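PDB 6UEH: Cow rumen GH26 endo-mannanase from Metagenome, which probably hydrolyses internal beta-1,4-mannosidic bonds of mannans such as galactomannan, as a family 26 glycoside hydrolase carrying an accessory domain. Local coordinates for residues K56-Y61 and R106-A111; T6-T11 and I128-A133; A406-F411 and I439-A444. All coordinates share one frame; numbering follows the deposited sequence.

Interaction 1: residues K56-Y61 and R106-A111; sequences KEDGMY and RLNKGA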
ATOM      1  N   LYS A  56      15.911  23.045 -12.874  1.00 17.51           N
ATOM      2  CA  LYS A  56      14.989  23.925 -13.588  1.00 21.41           C
ATOM      3  C   LYS A  56      13.530  23.601 -13.281  1.00 21.22           C
ATOM      4  O   LYS A  56      12.679  24.494 -13.244  1.00 20.75           O
ATOM      5  CB  LYS A  56      15.218  23.841 -15.101  1.00 24.04           C
ATOM      6  CG  LYS A  56      16.587  24.308 -15.569  1.00 26.73           C
ATOM      7  CD  LYS A  56      16.588  24.569 -17.076  1.00 29.34           C
ATOM      8  CE  LYS A  56      17.982  24.904 -17.588  1.00 30.78           C
ATOM      9  NZ  LYS A  56      17.964  25.334 -19.017  1.00 30.46           N
ATOM     10  N   GLU A  57      13.241  22.320 -13.078  1.00 21.68           N
ATOM     11  CA  GLU A  57      11.874  21.879 -12.821  1.00 24.07           C
ATOM     12  C   GLU A  57      11.826  20.814 -11.731  1.00 21.41           C
ATOM     13  O   GLU A  57      12.842  20.190 -11.419  1.00 19.74           O
ATOM     14  CB  GLU A  57      11.231  21.330 -14.101  1.00 29.68           C
ATOM     15  CG  GLU A  57      11.195  22.296 -15.282  1.00 35.86           C
ATOM     16  CD  GLU A  57      10.153  23.391 -15.128  1.00 40.56           C
ATOM     17  OE1 GLU A  57      10.073  24.259 -16.025  1.00 43.17           O
ATOM     18  OE2 GLU A  57       9.409  23.386 -14.122  1.00 41.60           O
ATOM     19  N   ASP A  58      10.642  20.614 -11.159  1.00 19.65           N
ATOM     20  CA  ASP A  58      10.410  19.505 -10.239  1.00 19.99           C
ATOM     21  C   ASP A  58      10.755  18.190 -10.929  1.00 19.98           C
ATOM     22  O   ASP A  58      10.427  17.997 -12.098  1.00 19.79           O
ATOM     23  CB  ASP A  58       8.953  19.474  -9.768  1.00 20.38           C
ATOM     24  CG  ASP A  58       8.596  20.642  -8.866  1.00 20.73           C
ATOM     25  OD1 ASP A  58       9.402  21.590  -8.746  1.00 20.47           O
ATOM     26  OD2 ASP A  58       7.494  20.609  -8.280  1.00 19.78           O
ATOM     27  N   GLY A  59      11.416  17.291 -10.208  1.00 19.76           N
ATOM     28  CA  GLY A  59      11.785  16.000 -10.764  1.00 19.71           C
ATOM     29  C   GLY A  59      12.306  15.041  -9.713  1.00 18.44           C
ATOM     30  O   GLY A  59      12.552  15.432  -8.573  1.00 14.54           O
ATOM     31  N   MET A  60      12.475  13.781 -10.100  1.00 18.99           N
ATOM     32  CA  MET A  60      12.962  12.755  -9.183  1.00 16.79           C
ATOM     33  C   MET A  60      14.434  12.458  -9.438  1.00 17.19           C
ATOM     34  O   MET A  60      14.873  12.383 -10.587  1.00 17.90           O
ATOM     35  CB  MET A  60      12.136  11.476  -9.312  1.00 17.01           C
ATOM     36  CG  MET A  60      10.672  11.648  -8.937  1.00 18.12           C
ATOM     37  SD  MET A  60      10.458  12.109  -7.206  1.00 20.77           S
ATOM     38  CE  MET A  60      10.878  10.575  -6.387  1.00 23.43           C
ATOM     39  N   TYR A  61      15.191  12.284  -8.360  1.00 16.86           N
ATOM     40  CA  TYR A  61      16.632  12.091  -8.466  1.00 16.70           C
ATOM     41  C   TYR A  61      17.133  10.976  -7.551  1.00 17.55           C
ATOM     42  O   TYR A  61      16.647  10.807  -6.433  1.00 18.27           O
ATOM     43  CB  TYR A  61      17.355  13.405  -8.160  1.00 14.91           C
ATOM     44  CG  TYR A  61      17.181  14.435  -9.253  1.00 14.59           C
ATOM     45  CD1 TYR A  61      16.066  15.264  -9.285  1.00 15.18           C
ATOM     46  CD2 TYR A  61      18.121  14.561 -10.265  1.00 14.52           C
ATOM     47  CE1 TYR A  61      15.898  16.197 -10.290  1.00 16.48           C
ATOM     48  CE2 TYR A  61      17.963  15.491 -11.276  1.00 18.30           C
ATOM     49  CZ  TYR A  61      16.850  16.306 -11.285  1.00 18.18           C
ATOM     50  OH  TYR A  61      16.690  17.230 -12.290  1.00 18.81           O
ATOM     51  N   ARG A 106      12.290  13.637  -4.506  1.00 17.96           N
ATOM     52  CA  ARG A 106      11.892  14.785  -5.301  1.00 18.19           C
ATOM     53  C   ARG A 106      12.785  15.993  -5.047  1.00 16.91           C
ATOM     54  O   ARG A 106      12.986  16.404  -3.903  1.00 17.65           O
ATOM     55  CB  ARG A 106      10.431  15.133  -5.008  1.00 17.21           C
ATOM     56  CG  ARG A 106       9.870  16.309  -5.783  1.00 14.86           C
ATOM     57  CD  ARG A 106       8.359  16.358  -5.600  1.00 17.34           C
ATOM     58  NE  ARG A 106       7.748  17.555  -6.167  1.00 18.45           N
ATOM     59  CZ  ARG A 106       6.436  17.744  -6.253  1.00 18.77           C
ATOM     60  NH1 ARG A 106       5.603  16.809  -5.813  1.00 18.71           N
ATOM     61  NH2 ARG A 106       5.956  18.863  -6.780  1.00 18.86           N
ATOM     62  N   LEU A 107      13.340  16.537  -6.122  1.00 15.95           N
ATOM     63  CA  LEU A 107      13.954  17.854  -6.077  1.00 16.25           C
ATOM     64  C   LEU A 107      12.984  18.839  -6.707  1.00 18.44           C
ATOM     65  O   LEU A 107      12.371  18.546  -7.735  1.00 19.55           O
ATOM     66  CB  LEU A 107      15.296  17.881  -6.807  1.00 15.34           C
ATOM     67  CG  LEU A 107      16.422  17.016  -6.242  1.00 16.41           C
ATOM     68  CD1 LEU A 107      17.721  17.326  -6.961  1.00 17.25           C
ATOM     69  CD2 LEU A 107      16.572  17.223  -4.747  1.00 14.77           C
ATOM     70  N   ASN A 108      12.835  20.003  -6.088  1.00 17.85           N
ATOM     71  CA  ASN A 108      11.893  20.990  -6.585  1.00 19.05           C
ATOM     72  C   ASN A 108      12.589  22.153  -7.279  1.00 18.52           C
ATOM     73  O   ASN A 108      13.769  22.416  -7.034  1.00 17.84           O
ATOM     74  CB  ASN A 108      11.015  21.486  -5.438  1.00 21.10           C
ATOM     75  CG  ASN A 108      10.046  20.423  -4.952  1.00 23.44           C
ATOM     76  OD1 ASN A 108       9.352  19.793  -5.751  1.00 24.84           O
ATOM     77  ND2 ASN A 108      10.010  20.200  -3.645  1.00 24.83           N
ATOM     78  N   LYS A 109      11.848  22.826  -8.156  1.00 18.53           N
ATOM     79  CA  LYS A 109      12.347  23.956  -8.936  1.00 18.99           C
ATOM     80  C   LYS A 109      13.162  24.937  -8.097  1.00 19.27           C
ATOM     81  O   LYS A 109      12.695  25.429  -7.069  1.00 19.85           O
ATOM     82  CB  LYS A 109      11.176  24.686  -9.597  1.00 20.54           C
ATOM     83  CG  LYS A 109      11.581  25.856 -10.474  1.00 24.39           C
ATOM     84  CD  LYS A 109      10.364  26.486 -11.132  1.00 28.43           C
ATOM     85  CE  LYS A 109      10.765  27.579 -12.109  1.00 32.87           C
ATOM     86  NZ  LYS A 109      11.625  27.054 -13.208  1.00 35.57           N
ATOM     87  N   GLY A 110      14.388  25.203  -8.535  1.00 18.67           N
ATOM     88  CA  GLY A 110      15.275  26.090  -7.807  1.00 18.78           C
ATOM     89  C   GLY A 110      16.268  25.344  -6.935  1.00 18.35           C
ATOM     90  O   GLY A 110      16.655  24.215  -7.237  1.00 16.72           O
ATOM     91  N   ALA A 111      16.675  25.981  -5.842  1.00 19.33           N
ATOM     92  CA  ALA A 111      17.706  25.437  -4.969  1.00 18.17           C
ATOM     93  C   ALA A 111      17.167  24.337  -4.059  1.00 17.41           C
ATOM     94  O   ALA A 111      16.046  24.422  -3.556  1.00 18.33           O
ATOM     95  CB  ALA A 111      18.328  26.552  -4.137  1.00 19.10           C
TER
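R106 meets both D58 and M60. Its CG is anti to the backbone N (chi1 -179°) and the chain runs on extended. NH2 forms a salt bridge with D58, 2.8 Å from R106 NH2 to D58 OD2. The carboxylate oxygen lies at the edge of the guanidinium, near its plane. It is met on its anti side, with the donor somewhat out of the carboxylate plane. The carboxylate and guanidinium planes are 60° apart. The other terminal nitrogen, NH1, forms a salt bridge with E441 of the family 26 domain. M60 bends at chi2, and its SD packs 3.7 Å from R106 CB. L107 pairs with G59 as an antiparallel hydrogen-bonded pair: L107 N to G59 O is 2.8 Å and G59 N to L107 O is 2.9 Å. The L107 side chain crosses the Y61 side chain at about a right angle. Its CD1 makes a CH-pi contact over one ring face, 3.9 Å from the Y61 centroid and offset toward the rim. N108 OD1 accepts a bond from R106 NE at 2.8 Å. This bond inside the second segment, tilted from the guanidinium plane, helps hold the group beside D58. The backbone N of K109 then donates to D58 OD1, 2.8 Å away and nearly straight at 163°. D58 therefore uses one oxygen for a charge and the other for a peptide N-H. An alanine at D58 would probably leave R106 NH2 without its carboxylate mate and the K109 N-H without its acceptor. K109 bends only at chi4, and its NZ reaches K56 O at 2.8 Å. Two antiparallel strands thus pair at one end of the beta-sandwich of the CBM6-like domain, where the adjoining loops are joined by an aspartate.

Interaction 2: residues T6-T11 and I128-A133; sequences TKFPYT and ITVEEA
T11 and T129 each hold OG1 anti to the carbonyl carbon, with chi1 of -60° and -65°. These torsions let the two hydroxyls face each other across the strands. T11 OG1 and T129 OG1 are 2.9 Å apart and hydrogen-bonded, and either could be the donor. The side chains cross obliquely, and T11 CG2 lies 3.5 Å from T129 OG1. The two residues form a non-hydrogen-bonded antiparallel pair. Next to them, Y10 and V130 form the hydrogen-bonded pair. Y10 N donates to V130 O at 2.9 Å, and V130 N donates to Y10 O at 2.7 Å. Strand 10-13 is thereby joined to strand 123-132 in a sheet of the CBM6-like beta-sandwich, bringing a strand near the start of the chain beside strand 123-132. The T11 side chain lies about 9 Å from the bound calcium ion. Strand 59-69 also pairs with strand 123-132. F8 lies alongside V130, the two side chains pointing the same way. F8 CE1 packs 3.9 Å from V130 CG1, while V130 O sits at the ring edge, 3.6 Å from F8 CD1. The F8 ring also meets the ring of Y61, with their planes at about 40°. A cis peptide bond links F8 to P9. P9 CB then rests against the aliphatic part of E131, 3.8 Å from E131 CG.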
ATOM      1  N   THR A   6      22.668  22.522 -11.755  1.00 24.18           N
ATOM      2  CA  THR A   6      23.545  21.385 -11.532  1.00 24.09           C
ATOM      3  C   THR A   6      23.570  20.454 -12.741  1.00 22.84           C
ATOM      4  O   THR A   6      22.537  20.189 -13.355  1.00 21.72           O
ATOM      5  CB  THR A   6      23.101  20.590 -10.284  1.00 19.58           C
ATOM      6  OG1 THR A   6      22.940  21.485  -9.177  1.00 21.57           O
ATOM      7  CG2 THR A   6      24.121  19.527  -9.927  1.00 27.96           C
ATOM      8  N   LYS A   7      24.757  19.969 -13.082  1.00 23.11           N
ATOM      9  CA  LYS A   7      24.912  19.023 -14.177  1.00 23.20           C
ATOM     10  C   LYS A   7      24.930  17.594 -13.643  1.00 21.70           C
ATOM     11  O   LYS A   7      25.612  17.300 -12.663  1.00 21.29           O
ATOM     12  CB  LYS A   7      26.190  19.321 -14.961  1.00 25.47           C
ATOM     13  CG  LYS A   7      26.225  20.716 -15.573  1.00 31.26           C
ATOM     14  CD  LYS A   7      25.082  20.916 -16.557  1.00 34.16           C
ATOM     15  CE  LYS A   7      25.136  22.290 -17.210  1.00 41.26           C
ATOM     16  NZ  LYS A   7      24.907  23.393 -16.234  1.00 44.39           N
ATOM     17  N   PHE A   8      24.179  16.709 -14.292  1.00 20.91           N
ATOM     18  CA  PHE A   8      24.056  15.331 -13.831  1.00 18.21           C
ATOM     19  C   PHE A   8      24.697  14.349 -14.814  1.00 18.22           C
ATOM     20  O   PHE A   8      24.619  14.547 -16.028  1.00 19.15           O
ATOM     21  CB  PHE A   8      22.582  14.980 -13.599  1.00 17.12           C
ATOM     22  CG  PHE A   8      21.879  15.929 -12.667  1.00 18.27           C
ATOM     23  CD1 PHE A   8      22.028  15.810 -11.295  1.00 17.07           C
ATOM     24  CD2 PHE A   8      21.084  16.949 -13.166  1.00 19.28           C
ATOM     25  CE1 PHE A   8      21.390  16.688 -10.435  1.00 18.87           C
ATOM     26  CE2 PHE A   8      20.443  17.830 -12.312  1.00 20.06           C
ATOM     27  CZ  PHE A   8      20.597  17.699 -10.945  1.00 19.45           C
ATOM     28  N   PRO A   9      25.331  13.283 -14.294  1.00 25.15           N
ATOM     29  CA  PRO A   9      25.441  12.942 -12.869  1.00 23.28           C
ATOM     30  C   PRO A   9      26.344  13.895 -12.089  1.00 21.89           C
ATOM     31  O   PRO A   9      27.290  14.461 -12.634  1.00 21.06           O
ATOM     32  CB  PRO A   9      26.034  11.530 -12.891  1.00 23.04           C
ATOM     33  CG  PRO A   9      26.786  11.464 -14.171  1.00 23.93           C
ATOM     34  CD  PRO A   9      25.993  12.283 -15.151  1.00 25.03           C
ATOM     35  N   TYR A  10      26.027  14.072 -10.813  1.00 21.91           N
ATOM     36  CA  TYR A  10      26.720  15.032  -9.970  1.00 21.51           C
ATOM     37  C   TYR A  10      27.336  14.335  -8.767  1.00 19.21           C
ATOM     38  O   TYR A  10      26.627  13.747  -7.955  1.00 17.22           O
ATOM     39  CB  TYR A  10      25.752  16.126  -9.519  1.00 23.52           C
ATOM     40  CG  TYR A  10      26.365  17.183  -8.636  1.00 26.37           C
ATOM     41  CD1 TYR A  10      27.275  18.097  -9.146  1.00 28.53           C
ATOM     42  CD2 TYR A  10      26.017  17.279  -7.297  1.00 28.03           C
ATOM     43  CE1 TYR A  10      27.833  19.070  -8.344  1.00 30.04           C
ATOM     44  CE2 TYR A  10      26.568  18.251  -6.486  1.00 29.55           C
ATOM     45  CZ  TYR A  10      27.473  19.145  -7.017  1.00 30.97           C
ATOM     46  OH  TYR A  10      28.027  20.115  -6.214  1.00 33.40           O
ATOM     47  N   THR A  11      28.659  14.392  -8.666  1.00 18.17           N
ATOM     48  CA  THR A  11      29.363  13.774  -7.551  1.00 17.59           C
ATOM     49  C   THR A  11      30.220  14.796  -6.818  1.00 17.72           C
ATOM     50  O   THR A  11      30.963  15.558  -7.436  1.00 17.03           O
ATOM     51  CB  THR A  11      30.255  12.606  -8.018  1.00 18.42           C
ATOM     52  OG1 THR A  11      29.444  11.602  -8.639  1.00 19.21           O
ATOM     53  CG2 THR A  11      30.995  11.988  -6.841  1.00 17.92           C
ATOM     54  N   ILE A 128      29.403  11.687  -2.458  1.00 15.57           N
ATOM     55  CA  ILE A 128      27.955  11.645  -2.614  1.00 15.25           C
ATOM     56  C   ILE A 128      27.617  11.866  -4.086  1.00 18.22           C
ATOM     57  O   ILE A 128      28.209  12.726  -4.738  1.00 17.74           O
ATOM     58  CB  ILE A 128      27.258  12.706  -1.741  1.00 18.64           C
ATOM     59  CG1 ILE A 128      27.671  12.544  -0.275  1.00 14.74           C
ATOM     60  CG2 ILE A 128      25.745  12.620  -1.895  1.00 14.56           C
ATOM     61  CD1 ILE A 128      27.387  13.762   0.582  1.00 19.38           C
ATOM     62  N   THR A 129      26.680  11.082  -4.610  1.00 15.39           N
ATOM     63  CA  THR A 129      26.334  11.157  -6.025  1.00 17.57           C
ATOM     64  C   THR A 129      24.838  11.364  -6.238  1.00 18.37           C
ATOM     65  O   THR A 129      24.013  10.656  -5.657  1.00 19.59           O
ATOM     66  CB  THR A 129      26.783   9.883  -6.776  1.00 18.02           C
ATOM     67  OG1 THR A 129      28.214   9.800  -6.756  1.00 19.46           O
ATOM     68  CG2 THR A 129      26.313   9.905  -8.219  1.00 19.47           C
ATOM     69  N   VAL A 130      24.497  12.345  -7.068  1.00 17.56           N
ATOM     70  CA  VAL A 130      23.110  12.600  -7.436  1.00 15.12           C
ATOM     71  C   VAL A 130      22.918  12.392  -8.936  1.00 17.00           C
ATOM     72  O   VAL A 130      23.605  13.008  -9.751  1.00 17.32           O
ATOM     73  CB  VAL A 130      22.672  14.028  -7.058  1.00 18.69           C
ATOM     74  CG1 VAL A 130      21.200  14.237  -7.378  1.00 14.69           C
ATOM     75  CG2 VAL A 130      22.940  14.295  -5.584  1.00 17.66           C
ATOM     76  N   GLU A 131      21.983  11.517  -9.290  1.00 17.05           N
ATOM     77  CA  GLU A 131      21.683  11.218 -10.688  1.00 17.98           C
ATOM     78  C   GLU A 131      20.203  11.416 -10.974  1.00 16.91           C
ATOM     79  O   GLU A 131      19.382  11.369 -10.061  1.00 15.20           O
ATOM     80  CB  GLU A 131      22.080   9.782 -11.026  1.00 20.12           C
ATOM     81  CG  GLU A 131      23.556   9.485 -10.860  1.00 24.36           C
ATOM     82  CD  GLU A 131      23.839   8.000 -10.791  1.00 27.82           C
ATOM     83  OE1 GLU A 131      24.516   7.475 -11.699  1.00 30.05           O
ATOM     84  OE2 GLU A 131      23.386   7.357  -9.821  1.00 28.28           O
ATOM     85  N   GLU A 132      19.861  11.632 -12.242  1.00 15.88           N
ATOM     86  CA  GLU A 132      18.461  11.611 -12.640  1.00 20.76           C
ATOM     87  C   GLU A 132      17.903  10.222 -12.346  1.00 19.72           C
ATOM     88  O   GLU A 132      18.555   9.216 -12.624  1.00 19.48           O
ATOM     89  CB  GLU A 132      18.305  11.974 -14.118  1.00 21.36           C
ATOM     90  CG  GLU A 132      18.655  13.425 -14.414  1.00 22.89           C
ATOM     91  CD  GLU A 132      18.624  13.752 -15.893  1.00 25.30           C
ATOM     92  OE1 GLU A 132      18.617  12.812 -16.713  1.00 26.38           O
ATOM     93  OE2 GLU A 132      18.608  14.953 -16.236  1.00 26.13           O
ATOM     94  N   ALA A 133      16.713  10.172 -11.758  1.00 18.03           N
ATOM     95  CA  ALA A 133      16.147   8.908 -11.303  1.00 19.31           C
ATOM     96  C   ALA A 133      15.844   7.970 -12.461  1.00 20.65           C
ATOM     97  O   ALA A 133      15.491   8.407 -13.555  1.00 20.95           O
ATOM     98  CB  ALA A 133      14.885   9.150 -10.484  1.00 20.13           C
TER
HETATM   99  O   HOH W   1      21.979  12.495 -16.980  1.00 41.13           O

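Interaction 3: residues A406-F411 and I439-A444; sequences AETPIF and IIEHAA
E441 OE1 takes a short hydrogen bond from T408 OG1, at 2.6 Å, and a water 2.7 Å from E441 OE1 can donate to it as well. The T408 hydroxyl meets it on the anti side of the carboxylate, 22° out of its plane. That water also accepts from T408 N at 3.1 Å, so the hydroxyl, probably helped by the water, ties E441 to the first turn of helix 408-417. H442, with positive phi, leaves helix 435-441 in a Schellman motif. The contact thus joins the start of one helix to the end of the other in the TIM-barrel domain of family 26. A second water lies between A406 N and E441 OE2 and can link them. OE1 faces T408, while OE2 also has a salt bridge with R106 of the accessory domain. Beside the polar group, alanine side chains and the F411 ring pack together. A406 CB touches A443 CB at 3.8 Å, and A443 is the centre of an inverse gamma turn. CG anti to the backbone N (chi1 176°) carries the F411 ring to A444. One ring face lies against the A444 backbone: A444 N stands 3.6 Å above the plane, over the ring centre, and F411 CZ lies 3.6 Å from A444 CB.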
ATOM      1  N   ALA A 406       1.660  12.007  -2.094  1.00 19.17           N
ATOM      2  CA  ALA A 406       1.642  10.803  -2.921  1.00 15.65           C
ATOM      3  C   ALA A 406       2.122   9.576  -2.146  1.00 16.70           C
ATOM      4  O   ALA A 406       1.947   8.444  -2.599  1.00 17.35           O
ATOM      5  CB  ALA A 406       2.492  11.005  -4.167  1.00 16.11           C
ATOM      6  N   GLU A 407       2.719   9.816  -0.979  1.00 16.32           N
ATOM      7  CA  GLU A 407       3.301   8.765  -0.138  1.00 16.96           C
ATOM      8  C   GLU A 407       4.202   7.838  -0.952  1.00 16.47           C
ATOM      9  O   GLU A 407       4.164   6.619  -0.804  1.00 16.62           O
ATOM     10  CB  GLU A 407       2.205   7.958   0.568  1.00 16.47           C
ATOM     11  CG  GLU A 407       1.333   8.769   1.531  1.00 18.10           C
ATOM     12  CD  GLU A 407       2.040   9.135   2.834  1.00 19.80           C
ATOM     13  OE1 GLU A 407       3.247   8.839   2.983  1.00 20.03           O
ATOM     14  OE2 GLU A 407       1.381   9.723   3.718  1.00 19.85           O
ATOM     15  N   THR A 408       5.007   8.446  -1.817  1.00 17.43           N
ATOM     16  CA  THR A 408       5.914   7.724  -2.704  1.00 17.44           C
ATOM     17  C   THR A 408       6.859   6.745  -1.984  1.00 19.03           C
ATOM     18  O   THR A 408       7.048   5.626  -2.467  1.00 20.19           O
ATOM     19  CB  THR A 408       6.741   8.724  -3.546  1.00 19.01           C
ATOM     20  OG1 THR A 408       5.845   9.627  -4.206  1.00 19.05           O
ATOM     21  CG2 THR A 408       7.588   8.001  -4.583  1.00 17.99           C
ATOM     22  N   PRO A 409       7.450   7.144  -0.833  1.00 18.95           N
ATOM     23  CA  PRO A 409       8.273   6.160  -0.112  1.00 19.87           C
ATOM     24  C   PRO A 409       7.526   4.880   0.272  1.00 19.70           C
ATOM     25  O   PRO A 409       8.119   3.801   0.236  1.00 17.57           O
ATOM     26  CB  PRO A 409       8.704   6.923   1.145  1.00 20.23           C
ATOM     27  CG  PRO A 409       8.710   8.341   0.727  1.00 20.19           C
ATOM     28  CD  PRO A 409       7.553   8.483  -0.216  1.00 20.04           C
ATOM     29  N   ILE A 410       6.251   4.996   0.638  1.00 18.72           N
ATOM     30  CA  ILE A 410       5.451   3.819   0.972  1.00 18.17           C
ATOM     31  C   ILE A 410       5.284   2.928  -0.254  1.00 18.10           C
ATOM     32  O   ILE A 410       5.400   1.703  -0.166  1.00 18.49           O
ATOM     33  CB  ILE A 410       4.060   4.202   1.521  1.00 18.55           C
ATOM     34  CG1 ILE A 410       4.198   4.967   2.838  1.00 19.87           C
ATOM     35  CG2 ILE A 410       3.195   2.959   1.714  1.00 17.48           C
ATOM     36  CD1 ILE A 410       2.868   5.333   3.477  1.00 19.63           C
ATOM     37  N   PHE A 411       5.025   3.549  -1.400  1.00 17.17           N
ATOM     38  CA  PHE A 411       4.858   2.797  -2.636  1.00 15.84           C
ATOM     39  C   PHE A 411       6.098   1.962  -2.948  1.00 17.24           C
ATOM     40  O   PHE A 411       5.998   0.768  -3.225  1.00 17.36           O
ATOM     41  CB  PHE A 411       4.547   3.729  -3.807  1.00 15.83           C
ATOM     42  CG  PHE A 411       4.462   3.021  -5.128  1.00 15.98           C
ATOM     43  CD1 PHE A 411       3.314   2.328  -5.483  1.00 15.80           C
ATOM     44  CD2 PHE A 411       5.532   3.035  -6.010  1.00 21.37           C
ATOM     45  CE1 PHE A 411       3.236   1.666  -6.694  1.00 16.21           C
ATOM     46  CE2 PHE A 411       5.460   2.375  -7.223  1.00 20.99           C
ATOM     47  CZ  PHE A 411       4.310   1.691  -7.566  1.00 16.53           C
ATOM     48  N   ILE A 439       2.169  12.079 -10.514  1.00 17.99           N
ATOM     49  CA  ILE A 439       2.863  12.087 -11.795  1.00 18.83           C
ATOM     50  C   ILE A 439       4.336  12.468 -11.643  1.00 20.02           C
ATOM     51  O   ILE A 439       5.221  11.775 -12.144  1.00 22.08           O
ATOM     52  CB  ILE A 439       2.180  13.051 -12.785  1.00 19.34           C
ATOM     53  CG1 ILE A 439       0.749  12.579 -13.071  1.00 18.84           C
ATOM     54  CG2 ILE A 439       2.985  13.151 -14.074  1.00 20.41           C
ATOM     55  CD1 ILE A 439      -0.082  13.561 -13.865  1.00 22.81           C
ATOM     56  N   ILE A 440       4.589  13.569 -10.948  1.00 19.67           N
ATOM     57  CA  ILE A 440       5.949  14.062 -10.763  1.00 22.83           C
ATOM     58  C   ILE A 440       6.818  13.060 -10.002  1.00 20.31           C
ATOM     59  O   ILE A 440       7.973  12.839 -10.355  1.00 21.10           O
ATOM     60  CB  ILE A 440       5.950  15.414 -10.018  1.00 24.23           C
ATOM     61  CG1 ILE A 440       5.267  16.485 -10.871  1.00 24.72           C
ATOM     62  CG2 ILE A 440       7.371  15.840  -9.670  1.00 25.55           C
ATOM     63  CD1 ILE A 440       5.012  17.785 -10.140  1.00 26.05           C
ATOM     64  N   GLU A 441       6.256  12.439  -8.972  1.00 21.29           N
ATOM     65  CA  GLU A 441       7.046  11.569  -8.107  1.00 20.90           C
ATOM     66  C   GLU A 441       7.016  10.110  -8.553  1.00 20.20           C
ATOM     67  O   GLU A 441       7.666   9.259  -7.946  1.00 19.09           O
ATOM     68  CB  GLU A 441       6.566  11.693  -6.660  1.00 18.65           C
ATOM     69  CG  GLU A 441       6.680  13.107  -6.111  1.00 20.25           C
ATOM     70  CD  GLU A 441       6.316  13.204  -4.643  1.00 20.59           C
ATOM     71  OE1 GLU A 441       6.345  12.168  -3.947  1.00 20.57           O
ATOM     72  OE2 GLU A 441       6.000  14.322  -4.185  1.00 20.85           O
ATOM     73  N   HIS A 442       6.268   9.839  -9.620  1.00 20.02           N
ATOM     74  CA  HIS A 442       6.130   8.488 -10.164  1.00 18.87           C
ATOM     75  C   HIS A 442       5.625   7.502  -9.113  1.00 18.96           C
ATOM     76  O   HIS A 442       6.076   6.359  -9.053  1.00 18.09           O
ATOM     77  CB  HIS A 442       7.460   8.000 -10.746  1.00 19.82           C
ATOM     78  CG  HIS A 442       7.901   8.759 -11.957  1.00 22.43           C
ATOM     79  ND1 HIS A 442       8.026   8.173 -13.198  1.00 22.49           N
ATOM     80  CD2 HIS A 442       8.238  10.060 -12.121  1.00 23.51           C
ATOM     81  CE1 HIS A 442       8.425   9.078 -14.072  1.00 23.69           C
ATOM     82  NE2 HIS A 442       8.564  10.232 -13.443  1.00 24.28           N
ATOM     83  N   ALA A 443       4.696   7.961  -8.282  1.00 18.41           N
ATOM     84  CA  ALA A 443       4.024   7.089  -7.330  1.00 17.91           C
ATOM     85  C   ALA A 443       2.962   6.293  -8.078  1.00 18.23           C
ATOM     86  O   ALA A 443       1.813   6.720  -8.188  1.00 18.37           O
ATOM     87  CB  ALA A 443       3.407   7.898  -6.198  1.00 16.17           C
ATOM     88  N   ALA A 444       3.362   5.134  -8.594  1.00 18.12           N
ATOM     89  CA  ALA A 444       2.573   4.415  -9.590  1.00 17.77           C
ATOM     90  C   ALA A 444       1.490   3.511  -9.006  1.00 17.44           C
ATOM     91  O   ALA A 444       1.255   2.420  -9.532  1.00 17.54           O
ATOM     92  CB  ALA A 444       3.501   3.593 -10.482  1.00 17.24           C
TER
HETATM   93  O   HOH W   2       3.626  14.064  -2.581  1.00 18.49           O
HETATM   94  O   HOH W   3       5.596  11.445  -1.479  1.00 18.46           O

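How the interactions relate
Interactions 1 and 2 belong to the CBM6-like domain, and interaction 3 to the catalytic barrel domain. Interaction 1 is a surface contact, held largely by charged and polar side chains around two strand ends. Interaction 2 is partly buried and has the same strand pairing, but with a threonine hydroxyl pair and an aromatic contact in place of charges. They share one sheet, since strands 59-69 and 123-132 are neighbours, and interaction 1 is nested within the chain loop closed by interaction 2. Interaction 3 is buried and joins helix ends through a carboxylate, waters, alanine methyls and a phenylalanine ring. It also touches interaction 1, where M60 packs on I440 and E441 across the domain boundary. Interactions 2 and 3 do not touch.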